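Ethanolamine utilization protein EutJ (Carboxydothermus hydrogenoformans Z-2901, PDB 3H1Q) binds ATP in an actin-like (ASKHA) nucleotide cleft and probably acts in ethanolamine utilization. Local coordinates at the adenosine-5'-triphosphate site. Sequence-based numbering; all coordinates share one arbitrary frame.

The adenosine-5'-triphosphate site. Residues 34-39, 58, 128, 145-148, 171-172, 190, 193-194, 196, 199, 234-236, 238, 261. With ATP (adenosine-5'-triphosphate), chain B.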
ATOM      1  N   ASP A  34       4.437  -1.922  -7.201  1.00 42.83           N
ATOM      2  CA  ASP A  34       3.946  -2.517  -5.982  1.00 43.83           C
ATOM      3  C   ASP A  34       2.989  -3.629  -6.322  1.00 43.50           C
ATOM      4  O   ASP A  34       1.872  -3.386  -6.824  1.00 43.20           O
ATOM      5  CB  ASP A  34       3.237  -1.476  -5.128  1.00 44.85           C
ATOM      6  CG  ASP A  34       2.769  -2.040  -3.772  1.00 49.93           C
ATOM      7  OD1 ASP A  34       3.546  -1.890  -2.791  1.00 54.71           O
ATOM      8  OD2 ASP A  34       1.643  -2.639  -3.675  1.00 54.81           O
ATOM      9  N   LEU A  35       3.420  -4.855  -6.045  1.00 43.47           N
ATOM     10  CA  LEU A  35       2.542  -6.001  -6.252  1.00 43.86           C
ATOM     11  C   LEU A  35       1.639  -6.206  -5.021  1.00 44.44           C
ATOM     12  O   LEU A  35       2.024  -5.870  -3.894  1.00 45.93           O
ATOM     13  CB  LEU A  35       3.351  -7.242  -6.640  1.00 43.70           C
ATOM     14  CG  LEU A  35       4.149  -7.085  -7.950  1.00 42.60           C
ATOM     15  CD1 LEU A  35       4.939  -8.325  -8.276  1.00 41.70           C
ATOM     16  CD2 LEU A  35       3.237  -6.726  -9.125  1.00 42.19           C
ATOM     17  N   GLY A  36       0.418  -6.687  -5.208  1.00 43.79           N
ATOM     18  CA  GLY A  36      -0.494  -6.659  -4.077  1.00 42.45           C
ATOM     19  C   GLY A  36      -1.739  -7.503  -4.179  1.00 42.04           C
ATOM     20  O   GLY A  36      -2.149  -7.986  -5.267  1.00 42.56           O
ATOM     21  N   THR A  37      -2.338  -7.669  -3.016  1.00 40.22           N
ATOM     22  CA  THR A  37      -3.529  -8.445  -2.831  1.00 39.20           C
ATOM     23  C   THR A  37      -4.746  -7.860  -3.514  1.00 38.36           C
ATOM     24  O   THR A  37      -5.624  -8.598  -3.973  1.00 38.62           O
ATOM     25  CB  THR A  37      -3.849  -8.422  -1.374  1.00 39.39           C
ATOM     26  OG1 THR A  37      -2.624  -8.610  -0.659  1.00 39.97           O
ATOM     27  CG2 THR A  37      -4.855  -9.481  -1.039  1.00 40.79           C
ATOM     28  N   ALA A  38      -4.852  -6.537  -3.542  1.00 37.23           N
ATOM     29  CA  ALA A  38      -6.089  -5.981  -4.021  1.00 35.55           C
ATOM     30  C   ALA A  38      -5.836  -5.101  -5.183  1.00 34.76           C
ATOM     31  O   ALA A  38      -6.774  -4.817  -5.929  1.00 35.40           O
ATOM     32  CB  ALA A  38      -6.805  -5.259  -2.947  1.00 35.71           C
ATOM     33  N   ASP A  39      -4.572  -4.697  -5.362  1.00 33.21           N
ATOM     34  CA  ASP A  39      -4.196  -3.779  -6.456  1.00 31.82           C
ATOM     35  C   ASP A  39      -2.723  -3.834  -6.881  1.00 31.18           C
ATOM     36  O   ASP A  39      -1.841  -4.246  -6.113  1.00 31.19           O
ATOM     37  CB  ASP A  39      -4.545  -2.331  -6.078  1.00 31.53           C
ATOM     38  CG  ASP A  39      -4.008  -1.939  -4.706  1.00 32.09           C
ATOM     39  OD1 ASP A  39      -2.751  -1.769  -4.511  1.00 28.68           O
ATOM     40  OD2 ASP A  39      -4.879  -1.829  -3.801  1.00 33.76           O
ATOM     41  N   TRP A  58      -6.995  -2.648 -10.048  1.00 39.03           N
ATOM     42  CA  TRP A  58      -7.515  -3.502  -9.003  1.00 40.41           C
ATOM     43  C   TRP A  58      -7.319  -4.935  -9.442  1.00 40.64           C
ATOM     44  O   TRP A  58      -7.856  -5.332 -10.476  1.00 40.70           O
ATOM     45  CB  TRP A  58      -8.996  -3.224  -8.806  1.00 40.72           C
ATOM     46  CG  TRP A  58      -9.229  -1.865  -8.240  1.00 43.48           C
ATOM     47  CD1 TRP A  58      -9.863  -0.814  -8.842  1.00 44.21           C
ATOM     48  CD2 TRP A  58      -8.807  -1.399  -6.954  1.00 45.66           C
ATOM     49  NE1 TRP A  58      -9.874   0.271  -8.005  1.00 45.42           N
ATOM     50  CE2 TRP A  58      -9.238  -0.059  -6.837  1.00 45.96           C
ATOM     51  CE3 TRP A  58      -8.124  -1.993  -5.882  1.00 47.12           C
ATOM     52  CZ2 TRP A  58      -9.005   0.704  -5.693  1.00 46.92           C
ATOM     53  CZ3 TRP A  58      -7.894  -1.237  -4.740  1.00 48.74           C
ATOM     54  CH2 TRP A  58      -8.329   0.105  -4.659  1.00 47.97           C
ATOM     55  N   GLU A 128       8.391  -4.413   1.885  1.00 56.44           N
ATOM     56  CA  GLU A 128       7.370  -3.396   2.057  1.00 55.94           C
ATOM     57  C   GLU A 128       7.645  -2.573   3.329  1.00 55.77           C
ATOM     58  O   GLU A 128       7.642  -1.346   3.284  1.00 56.08           O
ATOM     59  CB  GLU A 128       5.979  -4.032   2.038  1.00 55.93           C
ATOM     60  CG  GLU A 128       5.930  -5.351   1.257  1.00 57.14           C
ATOM     61  CD  GLU A 128       4.648  -5.540   0.482  1.00 58.41           C
ATOM     62  OE1 GLU A 128       3.800  -6.364   0.896  1.00 58.95           O
ATOM     63  OE2 GLU A 128       4.486  -4.859  -0.548  1.00 60.03           O
ATOM     64  N   ASP A 145       1.223  -1.764   7.859  1.00 49.03           N
ATOM     65  CA  ASP A 145       0.697  -1.761   6.513  1.00 49.38           C
ATOM     66  C   ASP A 145      -0.543  -2.623   6.548  1.00 48.99           C
ATOM     67  O   ASP A 145      -0.452  -3.822   6.703  1.00 49.58           O
ATOM     68  CB  ASP A 145       1.740  -2.344   5.560  1.00 49.96           C
ATOM     69  CG  ASP A 145       1.461  -2.021   4.085  1.00 52.93           C
ATOM     70  OD1 ASP A 145       0.281  -1.780   3.713  1.00 55.31           O
ATOM     71  OD2 ASP A 145       2.440  -2.020   3.289  1.00 55.84           O
ATOM     72  N   ILE A 146      -1.714  -2.031   6.449  1.00 48.77           N
ATOM     73  CA  ILE A 146      -2.902  -2.859   6.469  1.00 48.84           C
ATOM     74  C   ILE A 146      -3.367  -2.983   5.039  1.00 49.42           C
ATOM     75  O   ILE A 146      -4.187  -2.177   4.599  1.00 49.98           O
ATOM     76  CB  ILE A 146      -4.031  -2.274   7.381  1.00 48.83           C
ATOM     77  CG1 ILE A 146      -3.512  -2.037   8.813  1.00 47.90           C
ATOM     78  CG2 ILE A 146      -5.279  -3.167   7.349  1.00 48.62           C
ATOM     79  CD1 ILE A 146      -4.571  -1.797   9.840  1.00 46.68           C
ATOM     80  N   GLY A 147      -2.828  -3.973   4.313  1.00 49.59           N
ATOM     81  CA  GLY A 147      -3.199  -4.242   2.919  1.00 49.61           C
ATOM     82  C   GLY A 147      -4.624  -4.729   2.753  1.00 50.20           C
ATOM     83  O   GLY A 147      -5.436  -4.565   3.634  1.00 50.84           O
ATOM     84  N   GLY A 148      -4.944  -5.335   1.622  1.00 51.13           N
ATOM     85  CA  GLY A 148      -6.305  -5.807   1.380  1.00 52.25           C
ATOM     86  C   GLY A 148      -6.522  -7.224   1.886  1.00 53.39           C
ATOM     87  O   GLY A 148      -7.619  -7.575   2.368  1.00 53.51           O
ATOM     88  N   GLY A 171      -8.459  -5.517   4.398  1.00 54.67           N
ATOM     89  CA  GLY A 171      -9.630  -4.884   3.825  1.00 53.87           C
ATOM     90  C   GLY A 171     -10.726  -5.840   3.434  1.00 53.50           C
ATOM     91  O   GLY A 171     -11.918  -5.507   3.483  1.00 53.56           O
ATOM     92  N   THR A 172     -10.331  -7.044   3.057  1.00 52.97           N
ATOM     93  CA  THR A 172     -11.282  -7.939   2.436  1.00 52.72           C
ATOM     94  C   THR A 172     -12.239  -8.496   3.465  1.00 52.40           C
ATOM     95  O   THR A 172     -13.428  -8.579   3.225  1.00 52.11           O
ATOM     96  CB  THR A 172     -10.576  -9.056   1.661  1.00 52.93           C
ATOM     97  OG1 THR A 172      -9.323  -8.565   1.163  1.00 52.65           O
ATOM     98  CG2 THR A 172     -11.448  -9.516   0.498  1.00 52.31           C
ATOM     99  N   GLU A 190     -18.064  -4.277  -1.898  1.00 52.58           N
ATOM    100  CA  GLU A 190     -16.810  -3.539  -2.133  1.00 51.94           C
ATOM    101  C   GLU A 190     -17.081  -2.148  -2.726  1.00 51.60           C
ATOM    102  O   GLU A 190     -16.494  -1.154  -2.287  1.00 51.33           O
ATOM    103  CB  GLU A 190     -15.849  -4.345  -3.025  1.00 51.82           C
ATOM    104  CG  GLU A 190     -14.452  -3.742  -3.201  1.00 51.00           C
ATOM    105  CD  GLU A 190     -13.557  -3.908  -1.984  1.00 50.92           C
ATOM    106  OE1 GLU A 190     -13.995  -4.500  -0.988  1.00 51.55           O
ATOM    107  OE2 GLU A 190     -12.403  -3.433  -2.011  1.00 50.95           O
ATOM    108  N   LYS A 193     -18.301  -0.199   0.476  1.00 48.67           N
ATOM    109  CA  LYS A 193     -17.172   0.126   1.320  1.00 48.78           C
ATOM    110  C   LYS A 193     -16.343   1.268   0.766  1.00 49.39           C
ATOM    111  O   LYS A 193     -15.808   2.074   1.516  1.00 49.61           O
ATOM    112  CB  LYS A 193     -16.285  -1.092   1.490  1.00 48.73           C
ATOM    113  CG  LYS A 193     -15.089  -0.897   2.385  1.00 48.02           C
ATOM    114  CD  LYS A 193     -14.363  -2.213   2.518  1.00 48.80           C
ATOM    115  CE  LYS A 193     -12.980  -2.058   3.105  1.00 49.68           C
ATOM    116  NZ  LYS A 193     -11.926  -2.400   2.103  1.00 50.04           N
ATOM    117  N   LYS A 194     -16.227   1.346  -0.550  1.00 50.17           N
ATOM    118  CA  LYS A 194     -15.269   2.284  -1.125  1.00 51.18           C
ATOM    119  C   LYS A 194     -15.804   3.707  -1.317  1.00 51.58           C
ATOM    120  O   LYS A 194     -15.057   4.689  -1.146  1.00 51.66           O
ATOM    121  CB  LYS A 194     -14.611   1.712  -2.397  1.00 51.38           C
ATOM    122  CG  LYS A 194     -13.325   0.906  -2.086  1.00 51.39           C
ATOM    123  CD  LYS A 194     -12.530   0.564  -3.313  1.00 50.69           C
ATOM    124  CE  LYS A 194     -13.375  -0.160  -4.329  1.00 50.17           C
ATOM    125  NZ  LYS A 194     -12.620  -0.258  -5.580  1.00 51.13           N
ATOM    126  N   PHE A 196     -17.279   6.979  -0.340  1.00 49.60           N
ATOM    127  CA  PHE A 196     -17.048   7.707   0.899  1.00 48.30           C
ATOM    128  C   PHE A 196     -18.313   8.151   1.627  1.00 48.73           C
ATOM    129  O   PHE A 196     -18.296   8.300   2.846  1.00 48.64           O
ATOM    130  CB  PHE A 196     -16.151   8.882   0.655  1.00 47.24           C
ATOM    131  CG  PHE A 196     -14.707   8.549   0.713  1.00 44.15           C
ATOM    132  CD1 PHE A 196     -14.030   8.572   1.922  1.00 41.56           C
ATOM    133  CD2 PHE A 196     -14.009   8.230  -0.444  1.00 41.85           C
ATOM    134  CE1 PHE A 196     -12.678   8.287   1.979  1.00 40.33           C
ATOM    135  CE2 PHE A 196     -12.644   7.938  -0.398  1.00 39.78           C
ATOM    136  CZ  PHE A 196     -11.981   7.964   0.807  1.00 39.29           C
ATOM    137  N   HIS A 199     -19.274   5.527   4.506  1.00 51.09           N
ATOM    138  CA  HIS A 199     -18.427   5.172   5.676  1.00 51.95           C
ATOM    139  C   HIS A 199     -19.150   5.412   6.982  1.00 52.76           C
ATOM    140  O   HIS A 199     -19.051   4.618   7.907  1.00 52.87           O
ATOM    141  CB  HIS A 199     -17.127   5.967   5.748  1.00 51.72           C
ATOM    142  CG  HIS A 199     -16.201   5.747   4.601  1.00 52.28           C
ATOM    143  ND1 HIS A 199     -14.836   5.866   4.727  1.00 52.34           N
ATOM    144  CD2 HIS A 199     -16.439   5.435   3.305  1.00 52.82           C
ATOM    145  CE1 HIS A 199     -14.272   5.636   3.555  1.00 53.46           C
ATOM    146  NE2 HIS A 199     -15.223   5.378   2.672  1.00 52.77           N
ATOM    147  N   GLY A 234      -1.691   1.916   4.235  1.00 42.47           N
ATOM    148  CA  GLY A 234      -2.350   0.869   3.445  1.00 41.84           C
ATOM    149  C   GLY A 234      -3.778   1.240   3.157  1.00 42.04           C
ATOM    150  O   GLY A 234      -4.412   1.915   3.951  1.00 42.76           O
ATOM    151  N   GLY A 235      -4.310   0.777   2.040  1.00 41.98           N
ATOM    152  CA  GLY A 235      -5.649   1.162   1.605  1.00 42.24           C
ATOM    153  C   GLY A 235      -6.820   0.888   2.533  1.00 42.80           C
ATOM    154  O   GLY A 235      -7.906   1.466   2.359  1.00 42.73           O
ATOM    155  N   THR A 236      -6.632  -0.009   3.499  1.00 43.24           N
ATOM    156  CA  THR A 236      -7.719  -0.319   4.426  1.00 43.88           C
ATOM    157  C   THR A 236      -8.019   0.882   5.312  1.00 44.00           C
ATOM    158  O   THR A 236      -9.170   1.093   5.689  1.00 44.42           O
ATOM    159  CB  THR A 236      -7.437  -1.536   5.338  1.00 44.29           C
ATOM    160  OG1 THR A 236      -6.515  -2.432   4.707  1.00 43.04           O
ATOM    161  CG2 THR A 236      -8.737  -2.263   5.664  1.00 43.50           C
ATOM    162  N   TYR A 238      -8.383   3.793   4.556  1.00 45.53           N
ATOM    163  CA  TYR A 238      -9.125   4.814   3.829  1.00 46.15           C
ATOM    164  C   TYR A 238     -10.508   5.015   4.443  1.00 46.74           C
ATOM    165  O   TYR A 238     -11.329   5.777   3.937  1.00 46.63           O
ATOM    166  CB  TYR A 238      -9.309   4.377   2.375  1.00 46.50           C
ATOM    167  CG  TYR A 238      -8.497   5.129   1.346  1.00 46.83           C
ATOM    168  CD1 TYR A 238      -8.417   6.525   1.363  1.00 46.92           C
ATOM    169  CD2 TYR A 238      -7.843   4.445   0.322  1.00 46.74           C
ATOM    170  CE1 TYR A 238      -7.677   7.214   0.395  1.00 47.76           C
ATOM    171  CE2 TYR A 238      -7.097   5.122  -0.648  1.00 46.71           C
ATOM    172  CZ  TYR A 238      -7.025   6.499  -0.612  1.00 47.22           C
ATOM    173  OH  TYR A 238      -6.298   7.157  -1.573  1.00 46.59           O
ATOM    174  N   LEU A 261      -3.314   4.104   1.044  1.00 35.33           N
ATOM    175  CA  LEU A 261      -2.998   3.157  -0.046  1.00 34.65           C
ATOM    176  C   LEU A 261      -1.731   3.431  -0.834  1.00 35.05           C
ATOM    177  O   LEU A 261      -1.155   2.506  -1.396  1.00 36.12           O
ATOM    178  CB  LEU A 261      -4.156   3.082  -1.040  1.00 34.13           C
ATOM    179  CG  LEU A 261      -4.245   1.931  -2.062  1.00 32.09           C
ATOM    180  CD1 LEU A 261      -5.709   1.658  -2.407  1.00 29.07           C
ATOM    181  CD2 LEU A 261      -3.392   2.121  -3.356  1.00 27.83           C
TER
HETATM  182  PG  ATP B 301      -0.327  -3.701  -0.277  1.00 69.41           P
HETATM  183  O1G ATP B 301      -0.551  -2.528  -1.221  1.00 69.91           O
HETATM  184  O2G ATP B 301      -0.671  -3.401   1.157  1.00 71.40           O
HETATM  185  O3G ATP B 301       1.076  -4.288  -0.356  1.00 69.72           O
HETATM  186  PB  ATP B 301      -2.749  -4.431  -1.468  1.00 64.16           P
HETATM  187  O1B ATP B 301      -3.692  -5.570  -1.649  1.00 64.68           O
HETATM  188  O2B ATP B 301      -2.409  -3.655  -2.711  1.00 66.77           O
HETATM  189  O3B ATP B 301      -1.415  -4.830  -0.670  1.00 64.61           O
HETATM  190  PA  ATP B 301      -3.716  -1.875  -0.335  1.00 57.17           P
HETATM  191  O1A ATP B 301      -3.577  -1.272  -1.702  1.00 56.29           O
HETATM  192  O2A ATP B 301      -2.832  -1.356   0.770  1.00 55.29           O
HETATM  193  O3A ATP B 301      -3.443  -3.473  -0.362  1.00 63.50           O
HETATM  194  O5' ATP B 301      -5.260  -1.875   0.097  1.00 56.68           O
HETATM  195  C5' ATP B 301      -6.312  -2.496  -0.621  1.00 58.21           C
HETATM  196  C4' ATP B 301      -7.496  -2.397   0.317  1.00 62.29           C
HETATM  197  O4' ATP B 301      -7.741  -1.019   0.616  1.00 65.86           O
HETATM  198  C3' ATP B 301      -8.760  -2.916  -0.326  1.00 65.06           C
HETATM  199  O3' ATP B 301      -9.473  -3.773   0.571  1.00 68.18           O
HETATM  200  C2' ATP B 301      -9.621  -1.699  -0.533  1.00 66.13           C
HETATM  201  O2' ATP B 301     -11.001  -2.005  -0.374  1.00 63.00           O
HETATM  202  C1' ATP B 301      -9.130  -0.714   0.514  1.00 69.17           C
HETATM  203  N9  ATP B 301      -9.586   0.632   0.027  1.00 75.57           N
HETATM  204  C8  ATP B 301      -9.215   1.289  -1.094  1.00 76.49           C
HETATM  205  N7  ATP B 301      -9.909   2.450  -1.254  1.00 77.74           N
HETATM  206  C5  ATP B 301     -10.770   2.558  -0.227  1.00 79.11           C
HETATM  207  C6  ATP B 301     -11.796   3.532   0.238  1.00 79.60           C
HETATM  208  N6  ATP B 301     -12.057   4.672  -0.443  1.00 79.02           N
HETATM  209  N1  ATP B 301     -12.472   3.251   1.383  1.00 80.16           N
HETATM  210  C2  ATP B 301     -12.254   2.137   2.105  1.00 79.77           C
HETATM  211  N3  ATP B 301     -11.332   1.217   1.752  1.00 80.58           N
HETATM  212  C4  ATP B 301     -10.566   1.357   0.613  1.00 79.28           C
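This is the nucleotide cleft of an ASKHA (actin, sugar kinase, Hsp70) fold, and ATP is almost wholly buried in it. Three backbone turns surround the phosphates: the phosphate-1 loop Asp34 to Asp39, the phosphate-2 loop Asp145 to Gly148, and Gly234-Gly235, which belongs to the adenosine-binding segment. Gly235 N gives a nearly straight hydrogen bond to the alpha-phosphate oxygen O2A (2.9 Å, 166° at H). Ala38 N donates a bent hydrogen bond (126° at H) to the beta-phosphate oxygen O1B. Gly147 and Gly148 lie alongside the phosphates.

Carboxylates ring the phosphate tail. Asp39 sits in the crowded rotamer, CG between the backbone N and the carbonyl carbon (chi1 51°). This puts OD2 2.5 Å from the alpha-phosphate oxygen O1A and OD1 2.6 Å from the beta-phosphate oxygen O2B. Oxygen facing oxygen in these pairs would repel, and a metal ion or protons might offset it; no metal is modelled. Asp34 and Asp145 both have CG anti to the backbone N and reach the gamma-phosphate; Asp145 OD1 is 3.2 Å from O2G.

The ribose 2'-hydroxyl is gripped twice. O2' donates to Glu190 OE2 (2.6 Å), meeting the carboxylate from above its plane. Lys193, extended until a bend at chi4, brings NZ to the same O2' at 2.7 Å.

Adenine is sandwiched by aliphatic groups. Lys194 CG lies over one face, 3.8 Å from the six-membered ring centroid. Tyr238 CB covers the other face of that ring, while CD2 approaches N7. The amino group N6 lies above the plane of the Phe196 ring, offset toward CE2 and CZ.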